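Local structure of EF0056 (Enterococcus faecalis, 6ORI) at residues S15-Q20 against R164-I169; L72-R77 against E83-D88; K328-A333 against I340-V345. The protein is of unknown function but forms part of the N-terminal region of an enterococcal surface protein and may be linked to biofilm formation. All blocks are in the same frame, centred on the assembly; numbering follows the deposited sequence.

Contact 1 (S15-Q20 against R164-I169); sequences SGNTFQ and RLMYRI
The amide of Q20 lies over one face of the R168 guanidinium, the two planes only 11° from parallel. NE2 of Q20 sits above the rim rather than the middle of the group, 3.5 Å from both CZ and NH2 of R168. NE2 and NH2 are both donors, so what joins them is stacking of flat groups, and both find partners elsewhere, NE2 in N22 OD1 and NH2 in a salt bridge to E185, while R168 NH1 bonds to the carbonyl of E21. A face-on approach of this kind keeps the in-plane N-H groups of the arginine available for such partners.

R168 reaches the loop on a chain extended from CG to NE, its CG anti to the backbone N (chi1 177°), and the Q20 side chain crosses it at about a right angle. The other end of the Q20 amide is fixed from within the loop: N17 ND2 donates to Q20 OE1 at 2.8 Å, nearly straight and in the amide plane of N17, while a weaker bond of ND2 goes to the carbonyl of F19. The same N17 amide meets the methyl end of M166, with CE 3.6 Å from ND2. Bends at both chi2 and chi3 bring that methyl round to the loop.

A polar network inside the loop thus orients two amides, and two side chains from the same side of strand 166-173 pack against them. The loop before strand 31-38 is so fixed to the large antiparallel sheet, the N17 side chain about 11 Å from the bound calcium ion but not a ligand.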
loop_
_atom_site.group_PDB
_atom_site.type_symbol
_atom_site.label_atom_id
_atom_site.label_comp_id
_atom_site.label_asym_id
_atom_site.label_seq_id
_atom_site.Cartn_x
_atom_site.Cartn_y
_atom_site.Cartn_z
ATOM N N SER A 15 -7.231 3.374 4.807
ATOM C CA SER A 15 -6.810 4.718 5.191
ATOM C C SER A 15 -7.962 5.578 5.716
ATOM O O SER A 15 -7.789 6.766 5.882
ATOM C CB SER A 15 -6.078 5.428 4.034
ATOM O OG SER A 15 -4.900 4.726 3.636
ATOM N N GLY A 16 -9.121 4.980 5.991
ATOM C CA GLY A 16 -10.267 5.765 6.442
ATOM C C GLY A 16 -10.753 6.756 5.399
ATOM O O GLY A 16 -11.422 7.733 5.736
ATOM N N ASN A 17 -10.417 6.508 4.137
ATOM C CA ASN A 17 -10.763 7.410 3.050
ATOM C C ASN A 17 -12.273 7.518 2.970
ATOM O O ASN A 17 -12.971 6.508 2.931
ATOM C CB ASN A 17 -10.173 6.872 1.746
ATOM C CG ASN A 17 -10.429 7.778 0.572
ATOM O OD1 ASN A 17 -10.231 8.989 0.654
ATOM N ND2 ASN A 17 -10.868 7.196 -0.535
ATOM N N THR A 18 -12.768 8.750 2.912
ATOM C CA THR A 18 -14.195 8.997 3.087
ATOM C C THR A 18 -15.008 8.870 1.800
ATOM O O THR A 18 -16.166 8.446 1.841
ATOM C CB THR A 18 -14.436 10.381 3.707
ATOM O OG1 THR A 18 -13.735 11.378 2.953
ATOM C CG2 THR A 18 -13.948 10.404 5.154
ATOM N N PHE A 19 -14.405 9.232 0.667
ATOM C CA PHE A 19 -15.107 9.225 -0.617
ATOM C C PHE A 19 -14.395 8.350 -1.640
ATOM O O PHE A 19 -13.264 8.625 -2.049
ATOM C CB PHE A 19 -15.298 10.652 -1.142
ATOM C CG PHE A 19 -16.161 11.509 -0.253
ATOM C CD1 PHE A 19 -17.501 11.207 -0.068
ATOM C CD2 PHE A 19 -15.632 12.612 0.398
ATOM C CE1 PHE A 19 -18.299 11.988 0.753
ATOM C CE2 PHE A 19 -16.424 13.397 1.220
ATOM C CZ PHE A 19 -17.759 13.083 1.396
ATOM N N GLN A 20 -15.081 7.285 -2.037
ATOM C CA GLN A 20 -14.525 6.282 -2.930
ATOM C C GLN A 20 -15.618 5.283 -3.274
ATOM O O GLN A 20 -16.694 5.278 -2.674
ATOM C CB GLN A 20 -13.360 5.550 -2.267
ATOM C CG GLN A 20 -13.756 4.691 -1.056
ATOM C CD GLN A 20 -12.593 3.912 -0.510
ATOM O OE1 GLN A 20 -11.479 4.418 -0.462
ATOM N NE2 GLN A 20 -12.838 2.668 -0.109
ATOM N N ARG A 164 -2.846 14.566 3.400
ATOM C CA ARG A 164 -1.924 14.053 2.394
ATOM C C ARG A 164 -2.659 13.781 1.076
ATOM O O ARG A 164 -3.852 13.520 1.072
ATOM C CB ARG A 164 -1.238 12.779 2.892
ATOM C CG ARG A 164 -0.493 12.933 4.227
ATOM C CD ARG A 164 0.516 14.060 4.188
ATOM N NE ARG A 164 1.431 13.992 3.052
ATOM C CZ ARG A 164 2.750 13.779 3.115
ATOM N NH1 ARG A 164 3.458 13.755 1.979
ATOM N NH2 ARG A 164 3.362 13.582 4.288
ATOM N N LEU A 165 -1.921 13.847 -0.021
ATOM C CA LEU A 165 -2.464 13.624 -1.364
ATOM C C LEU A 165 -2.554 12.144 -1.633
ATOM O O LEU A 165 -1.546 11.469 -1.813
ATOM C CB LEU A 165 -1.592 14.271 -2.433
ATOM C CG LEU A 165 -1.479 15.799 -2.379
ATOM C CD1 LEU A 165 -0.300 16.248 -3.253
ATOM C CD2 LEU A 165 -2.770 16.481 -2.798
ATOM N N MET A 166 -3.770 11.641 -1.657
ATOM C CA MET A 166 -3.979 10.222 -1.769
ATOM C C MET A 166 -4.037 9.684 -3.179
ATOM O O MET A 166 -4.279 10.415 -4.158
ATOM C CB MET A 166 -5.249 9.843 -1.025
ATOM C CG MET A 166 -6.541 10.275 -1.684
ATOM S SD MET A 166 -7.177 9.207 -3.008
ATOM C CE MET A 166 -7.712 7.816 -2.047
ATOM N N TYR A 167 -3.814 8.380 -3.272
ATOM C CA TYR A 167 -4.167 7.607 -4.457
ATOM C C TYR A 167 -4.714 6.264 -3.996
ATOM O O TYR A 167 -4.397 5.803 -2.899
ATOM C CB TYR A 167 -2.976 7.411 -5.382
ATOM C CG TYR A 167 -1.767 6.753 -4.775
ATOM C CD1 TYR A 167 -1.704 5.382 -4.577
ATOM C CD2 TYR A 167 -0.659 7.512 -4.441
ATOM C CE1 TYR A 167 -0.557 4.803 -4.016
ATOM C CE2 TYR A 167 0.477 6.948 -3.913
ATOM C CZ TYR A 167 0.525 5.604 -3.714
ATOM O OH TYR A 167 1.684 5.079 -3.179
ATOM N N ARG A 168 -5.563 5.655 -4.818
ATOM C CA ARG A 168 -6.034 4.289 -4.595
ATOM C C ARG A 168 -6.043 3.560 -5.920
ATOM O O ARG A 168 -6.637 4.049 -6.888
ATOM C CB ARG A 168 -7.436 4.296 -3.980
ATOM C CG ARG A 168 -8.059 2.901 -3.770
ATOM C CD ARG A 168 -9.562 2.985 -3.528
ATOM N NE ARG A 168 -10.111 1.771 -2.944
ATOM C CZ ARG A 168 -11.390 1.410 -2.996
ATOM N NH1 ARG A 168 -12.289 2.136 -3.641
ATOM N NH2 ARG A 168 -11.764 0.298 -2.383
ATOM N N ILE A 169 -5.397 2.402 -5.998
ATOM C CA ILE A 169 -5.469 1.550 -7.167
ATOM C C ILE A 169 -6.172 0.248 -6.788
ATOM O O ILE A 169 -5.984 -0.279 -5.686
ATOM C CB ILE A 169 -4.075 1.333 -7.787
ATOM C CG1 ILE A 169 -4.203 0.736 -9.195
ATOM C CG2 ILE A 169 -3.194 0.483 -6.874
ATOM C CD1 ILE A 169 -2.905 0.701 -9.970
#

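Contact 2 (L72-R77 against E83-D88); sequences LQLDER and EKIQVD
Between strands 68-74 and 82-87 of an antiparallel beta domain, probably immunoglobulin-like, lies a small piece of apolar core, centred on I85. Its CD1 methyl approaches two leucines of the facing segment, coming to 4.0 Å from CD1 of L74 and a looser 4.4 Å from CD2 of L72. L74 and I85 reach toward each other tip to tip, one methyl of each, CD1, making the contact. In I85 the CG1 branch stands anti to the carbonyl carbon (chi1 -54°) and the chain runs on extended, which carries CD1 across the gap to the leucines.

L72 and L74, two residues apart on one strand, present their side chains to the same side, as extended chains do, and one isoleucine can touch both. The backbones stay well separated, with the CA atoms of L72 and I85 10.1 Å apart, so the segments meet through side-chain ends across the interior instead of pairing as neighbours. W114 of strand 113-117 touches both L74 and I85, and F100 of strand 98-104 packs on L72 and I85, filling out the cluster.

Where the first strand ends, D75 takes the N-cap position of helix 76-79. Its OD1 accepts from the backbone N of R77 at 2.9 Å, using the anti lone pair. R77 then folds its side chain back and grips the carboxylate side-on, NE to OD1 and NH2 to OD2, both 2.9 Å, together a two-pronged salt bridge; NH2 meets OD2 from above the carboxylate plane. OD1 therefore has two donors from one residue, backbone and side chain. OD2 also accepts from the backbone N of M166, tying this turn to the neighbouring strand 166-173.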
loop_
_atom_site.group_PDB
_atom_site.type_symbol
_atom_site.label_atom_id
_atom_site.label_comp_id
_atom_site.label_asym_id
_atom_site.label_seq_id
_atom_site.Cartn_x
_atom_site.Cartn_y
_atom_site.Cartn_z
ATOM N N LEU A 72 -7.866 3.630 -11.003
ATOM C CA LEU A 72 -6.916 4.476 -10.290
ATOM C C LEU A 72 -7.679 5.724 -9.860
ATOM O O LEU A 72 -8.154 6.501 -10.698
ATOM C CB LEU A 72 -5.756 4.853 -11.186
ATOM C CG LEU A 72 -4.754 5.824 -10.585
ATOM C CD1 LEU A 72 -4.000 5.222 -9.408
ATOM C CD2 LEU A 72 -3.794 6.288 -11.670
ATOM N N GLN A 73 -7.843 5.889 -8.549
ATOM C CA GLN A 73 -8.427 7.092 -7.968
ATOM C C GLN A 73 -7.290 8.001 -7.510
ATOM O O GLN A 73 -6.327 7.533 -6.871
ATOM C CB GLN A 73 -9.357 6.785 -6.784
ATOM C CG GLN A 73 -9.974 8.046 -6.158
ATOM C CD GLN A 73 -11.080 7.754 -5.146
ATOM O OE1 GLN A 73 -11.858 6.812 -5.302
ATOM N NE2 GLN A 73 -11.171 8.587 -4.117
ATOM N N LEU A 74 -7.390 9.289 -7.845
ATOM C CA LEU A 74 -6.425 10.284 -7.391
ATOM C C LEU A 74 -7.130 11.325 -6.544
ATOM O O LEU A 74 -8.263 11.688 -6.796
ATOM C CB LEU A 74 -5.750 10.984 -8.565
ATOM C CG LEU A 74 -4.961 10.092 -9.492
ATOM C CD1 LEU A 74 -4.421 10.950 -10.614
ATOM C CD2 LEU A 74 -3.845 9.362 -8.786
ATOM N N ASP A 75 -6.425 11.823 -5.546
ATOM C CA ASP A 75 -6.908 12.914 -4.734
ATOM C C ASP A 75 -7.608 13.951 -5.583
ATOM O O ASP A 75 -7.041 14.400 -6.577
ATOM C CB ASP A 75 -5.720 13.531 -4.007
ATOM C CG ASP A 75 -6.131 14.331 -2.824
ATOM O OD1 ASP A 75 -6.747 15.401 -3.021
ATOM O OD2 ASP A 75 -5.820 13.903 -1.688
ATOM N N GLU A 76 -8.799 14.359 -5.175
ATOM C CA GLU A 76 -9.548 15.379 -5.907
ATOM C C GLU A 76 -8.730 16.642 -6.148
ATOM O O GLU A 76 -8.902 17.322 -7.182
ATOM C CB GLU A 76 -10.829 15.749 -5.151
ATOM C CG GLU A 76 -11.903 14.671 -5.147
ATOM C CD GLU A 76 -12.643 14.554 -6.483
ATOM O OE1 GLU A 76 -13.640 13.803 -6.537
ATOM O OE2 GLU A 76 -12.236 15.210 -7.473
ATOM N N ARG A 77 -7.848 16.985 -5.213
ATOM C CA ARG A 77 -7.089 18.219 -5.319
ATOM C C ARG A 77 -6.091 18.160 -6.465
ATOM O O ARG A 77 -5.715 19.193 -7.019
ATOM C CB ARG A 77 -6.383 18.512 -3.987
ATOM C CG ARG A 77 -7.368 18.864 -2.878
ATOM C CD ARG A 77 -6.718 18.877 -1.495
ATOM N NE ARG A 77 -6.246 17.548 -1.127
ATOM C CZ ARG A 77 -5.368 17.290 -0.163
ATOM N NH1 ARG A 77 -4.855 18.270 0.577
ATOM N NH2 ARG A 77 -4.997 16.047 0.069
ATOM N N GLU A 83 -4.779 16.341 -17.005
ATOM C CA GLU A 83 -5.190 16.341 -18.403
ATOM C C GLU A 83 -5.160 14.962 -19.023
ATOM O O GLU A 83 -6.058 14.612 -19.785
ATOM C CB GLU A 83 -4.313 17.282 -19.230
ATOM C CG GLU A 83 -4.756 17.285 -20.699
ATOM C CD GLU A 83 -4.213 18.428 -21.515
ATOM O OE1 GLU A 83 -3.866 19.486 -20.951
ATOM O OE2 GLU A 83 -4.140 18.255 -22.754
ATOM N N LYS A 84 -4.134 14.181 -18.731
ATOM C CA LYS A 84 -3.930 12.903 -19.382
ATOM C C LYS A 84 -3.119 11.985 -18.474
ATOM O O LYS A 84 -2.263 12.464 -17.737
ATOM C CB LYS A 84 -3.175 13.196 -20.705
ATOM C CG LYS A 84 -2.529 12.051 -21.452
ATOM C CD LYS A 84 -1.761 12.577 -22.710
ATOM C CE LYS A 84 -0.699 13.676 -22.414
ATOM N NZ LYS A 84 0.125 14.128 -23.625
ATOM N N ILE A 85 -3.401 10.684 -18.526
ATOM C CA ILE A 85 -2.585 9.674 -17.841
ATOM C C ILE A 85 -2.343 8.554 -18.841
ATOM O O ILE A 85 -3.296 8.041 -19.447
ATOM C CB ILE A 85 -3.285 9.110 -16.601
ATOM C CG1 ILE A 85 -3.724 10.234 -15.660
ATOM C CG2 ILE A 85 -2.364 8.115 -15.926
ATOM C CD1 ILE A 85 -4.387 9.742 -14.397
ATOM N N GLN A 86 -1.077 8.179 -19.025
ATOM C CA GLN A 86 -0.708 7.088 -19.920
ATOM C C GLN A 86 0.346 6.216 -19.262
ATOM O O GLN A 86 1.005 6.634 -18.304
ATOM C CB GLN A 86 -0.140 7.600 -21.250
ATOM C CG GLN A 86 -1.102 8.408 -22.093
ATOM C CD GLN A 86 -0.490 8.770 -23.422
ATOM O OE1 GLN A 86 0.693 8.528 -23.642
ATOM N NE2 GLN A 86 -1.295 9.303 -24.333
ATOM N N VAL A 87 0.494 4.992 -19.765
ATOM C CA VAL A 87 1.490 4.047 -19.261
ATOM C C VAL A 87 1.745 3.019 -20.345
ATOM O O VAL A 87 0.863 2.763 -21.155
ATOM C CB VAL A 87 1.007 3.376 -17.951
ATOM C CG1 VAL A 87 -0.167 2.440 -18.199
ATOM C CG2 VAL A 87 2.126 2.619 -17.281
ATOM N N ASP A 88 2.936 2.426 -20.367
ATOM C CA ASP A 88 3.223 1.363 -21.309
ATOM C C ASP A 88 2.757 0.036 -20.719
ATOM O O ASP A 88 2.841 -0.163 -19.516
ATOM C CB ASP A 88 4.712 1.279 -21.604
ATOM C CG ASP A 88 5.238 2.432 -22.417
ATOM O OD1 ASP A 88 4.442 3.172 -23.038
ATOM O OD2 ASP A 88 6.485 2.571 -22.457
#

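Contact 3 (K328-A333 against I340-V345); sequences KLIDFA and IVVRYV
I340 and I330 meet through their CG2 methyls at 3.8 Å, their side chains crossing at about a right angle. The branching of each isoleucine decides what it touches. In I330, CG2 stands anti to the backbone N and CG1 anti to the carbonyl carbon (chi1 -64°); both branches press on V342 CG2, with I330 CG2 at 3.9 Å. I340 has the same first torsion, but its branches part company: CG2 goes to I330 and to the carbonyl oxygen of D331, while CG1 carries CD1 on toward F332. There CD1 comes to 3.4 Å from the F332 carbonyl oxygen and 3.7 Å from ring atom CD1 of the same residue. The ring itself has CG2 of I330 over one face, offset toward the rim, so I330 and I340 both help to seat it.

Two waters fill the polar seam beside this apolar patch. Water 1 accepts from D331 N and water 2 from V341 N; they probably donate to V341 O and D331 O respectively, 2.7 Å away in each case. The peptide groups of the two segments, too far apart to bond directly, are thereby bridged in a pattern like that of antiparallel strands spread by solvent. D331 also shapes its own loop: its OD1 takes the backbone N of A333 at 2.9 Å, nearly along the C-O axis, an Asx turn.

F332 stacks on the ring of Y254 in helix 254-257, and its carbonyl accepts from K248. I330 and V342 both rest on M282 of strand 277-284, while strand 340-348 pairs with 239-248 on its other side, so the loop packs beside a central strand of the five-stranded sheet.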
loop_
_atom_site.group_PDB
_atom_site.type_symbol
_atom_site.label_atom_id
_atom_site.label_comp_id
_atom_site.label_asym_id
_atom_site.label_seq_id
_atom_site.Cartn_x
_atom_site.Cartn_y
_atom_site.Cartn_z
ATOM N N LYS A 328 9.534 -17.942 11.213
ATOM C CA LYS A 328 8.550 -18.209 12.261
ATOM C C LYS A 328 7.576 -17.025 12.398
ATOM O O LYS A 328 6.445 -17.191 12.880
ATOM C CB LYS A 328 9.251 -18.474 13.589
ATOM C CG LYS A 328 9.995 -19.796 13.625
ATOM C CD LYS A 328 10.540 -20.077 15.021
ATOM C CE LYS A 328 12.050 -20.031 15.050
ATOM N NZ LYS A 328 12.598 -19.860 16.427
ATOM N N LEU A 329 8.022 -15.831 12.008
ATOM C CA LEU A 329 7.205 -14.622 12.174
ATOM C C LEU A 329 6.589 -14.112 10.878
ATOM O O LEU A 329 5.519 -13.485 10.897
ATOM C CB LEU A 329 8.009 -13.487 12.775
ATOM C CG LEU A 329 8.724 -13.759 14.086
ATOM C CD1 LEU A 329 9.352 -12.507 14.617
ATOM C CD2 LEU A 329 7.780 -14.349 15.128
ATOM N N ILE A 330 7.274 -14.342 9.764
ATOM C CA ILE A 330 6.842 -13.818 8.467
ATOM C C ILE A 330 6.772 -14.967 7.475
ATOM O O ILE A 330 7.705 -15.748 7.387
ATOM C CB ILE A 330 7.832 -12.762 7.937
ATOM C CG1 ILE A 330 7.880 -11.536 8.857
ATOM C CG2 ILE A 330 7.522 -12.367 6.480
ATOM C CD1 ILE A 330 9.000 -10.519 8.512
ATOM N N ASP A 331 5.672 -15.050 6.725
ATOM C CA ASP A 331 5.586 -16.008 5.634
ATOM C C ASP A 331 6.200 -15.309 4.416
ATOM O O ASP A 331 5.595 -14.427 3.806
ATOM C CB ASP A 331 4.150 -16.462 5.383
ATOM C CG ASP A 331 4.077 -17.609 4.391
ATOM O OD1 ASP A 331 4.931 -17.692 3.492
ATOM O OD2 ASP A 331 3.157 -18.445 4.509
ATOM N N PHE A 332 7.423 -15.690 4.089
ATOM C CA PHE A 332 8.145 -15.084 2.978
ATOM C C PHE A 332 7.741 -15.651 1.626
ATOM O O PHE A 332 8.300 -15.244 0.607
ATOM C CB PHE A 332 9.647 -15.272 3.156
ATOM C CG PHE A 332 10.283 -14.307 4.123
ATOM C CD1 PHE A 332 10.770 -13.086 3.697
ATOM C CD2 PHE A 332 10.405 -14.639 5.465
ATOM C CE1 PHE A 332 11.370 -12.214 4.581
ATOM C CE2 PHE A 332 10.996 -13.750 6.341
ATOM C CZ PHE A 332 11.461 -12.539 5.882
ATOM N N ALA A 333 6.784 -16.580 1.609
ATOM C CA ALA A 333 6.418 -17.267 0.359
ATOM C C ALA A 333 7.697 -17.786 -0.286
ATOM O O ALA A 333 7.969 -17.497 -1.453
ATOM C CB ALA A 333 5.650 -16.317 -0.570
ATOM N N ILE A 340 4.401 -10.876 -0.101
ATOM C CA ILE A 340 4.428 -11.091 1.336
ATOM C C ILE A 340 3.598 -10.020 2.012
ATOM O O ILE A 340 3.666 -8.851 1.640
ATOM C CB ILE A 340 5.872 -10.989 1.836
ATOM C CG1 ILE A 340 6.727 -12.096 1.203
ATOM C CG2 ILE A 340 5.922 -10.982 3.362
ATOM C CD1 ILE A 340 8.208 -11.897 1.331
ATOM N N VAL A 341 2.829 -10.397 3.019
ATOM C CA VAL A 341 2.101 -9.449 3.855
ATOM C C VAL A 341 2.490 -9.696 5.303
ATOM O O VAL A 341 2.360 -10.831 5.781
ATOM C CB VAL A 341 0.574 -9.569 3.685
ATOM C CG1 VAL A 341 -0.156 -8.643 4.633
ATOM C CG2 VAL A 341 0.171 -9.247 2.264
ATOM N N VAL A 342 2.979 -8.647 5.955
ATOM C CA VAL A 342 3.290 -8.628 7.388
ATOM C C VAL A 342 2.235 -7.739 7.995
ATOM O O VAL A 342 2.067 -6.608 7.565
ATOM C CB VAL A 342 4.700 -8.049 7.630
ATOM C CG1 VAL A 342 5.026 -8.000 9.119
ATOM C CG2 VAL A 342 5.750 -8.881 6.875
ATOM N N ARG A 343 1.518 -8.241 8.988
ATOM C CA ARG A 343 0.401 -7.503 9.564
ATOM C C ARG A 343 0.707 -7.086 10.999
ATOM O O ARG A 343 1.125 -7.919 11.829
ATOM C CB ARG A 343 -0.872 -8.355 9.486
ATOM C CG ARG A 343 -2.032 -7.748 10.253
ATOM C CD ARG A 343 -3.316 -8.447 9.890
ATOM N NE ARG A 343 -3.633 -8.216 8.484
ATOM C CZ ARG A 343 -4.356 -9.016 7.707
ATOM N NH1 ARG A 343 -4.857 -10.140 8.176
ATOM N NH2 ARG A 343 -4.548 -8.696 6.431
ATOM N N TYR A 344 0.460 -5.814 11.306
ATOM C CA TYR A 344 0.572 -5.285 12.652
ATOM C C TYR A 344 -0.787 -4.814 13.124
ATOM O O TYR A 344 -1.520 -4.101 12.399
ATOM C CB TYR A 344 1.579 -4.134 12.683
ATOM C CG TYR A 344 2.938 -4.526 12.179
ATOM C CD1 TYR A 344 3.750 -5.373 12.922
ATOM C CD2 TYR A 344 3.434 -4.034 10.985
ATOM C CE1 TYR A 344 4.966 -5.747 12.496
ATOM C CE2 TYR A 344 4.688 -4.411 10.533
ATOM C CZ TYR A 344 5.452 -5.249 11.306
ATOM O OH TYR A 344 6.699 -5.666 10.947
ATOM N N VAL A 345 -1.165 -5.233 14.322
ATOM C CA VAL A 345 -2.447 -4.886 14.916
ATOM C C VAL A 345 -2.200 -3.933 16.090
ATOM O O VAL A 345 -1.640 -4.344 17.111
ATOM C CB VAL A 345 -3.169 -6.145 15.391
ATOM C CG1 VAL A 345 -4.498 -5.787 15.997
ATOM C CG2 VAL A 345 -3.344 -7.153 14.260
HETATM O O HOH W 1 3.498 -12.935 7.124
HETATM O O HOH W 2 3.119 -13.325 3.608
#

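Starting near the N terminus, the loop holding residues 15-20 enters contact 1, whose other half waits 144 residues later on strand 166-173, closing a long excursion through much of the first sheet. Contact 2 falls wholly within that excursion, closing a short one of its own between 72-77 and 83-88. The two touch, because strands 68-74 and 166-173 are neighbours, probably joined by backbone bonds from Q73 N to R168 O and D75 N to M166 O. Contact 3 follows in series, closing a six-residue loop between 328-333 and 340-345, so that strand 340-348 of the second sheet returns beside the segment before it, across the chain's centre and about 24 Å from contact 1, centre to centre.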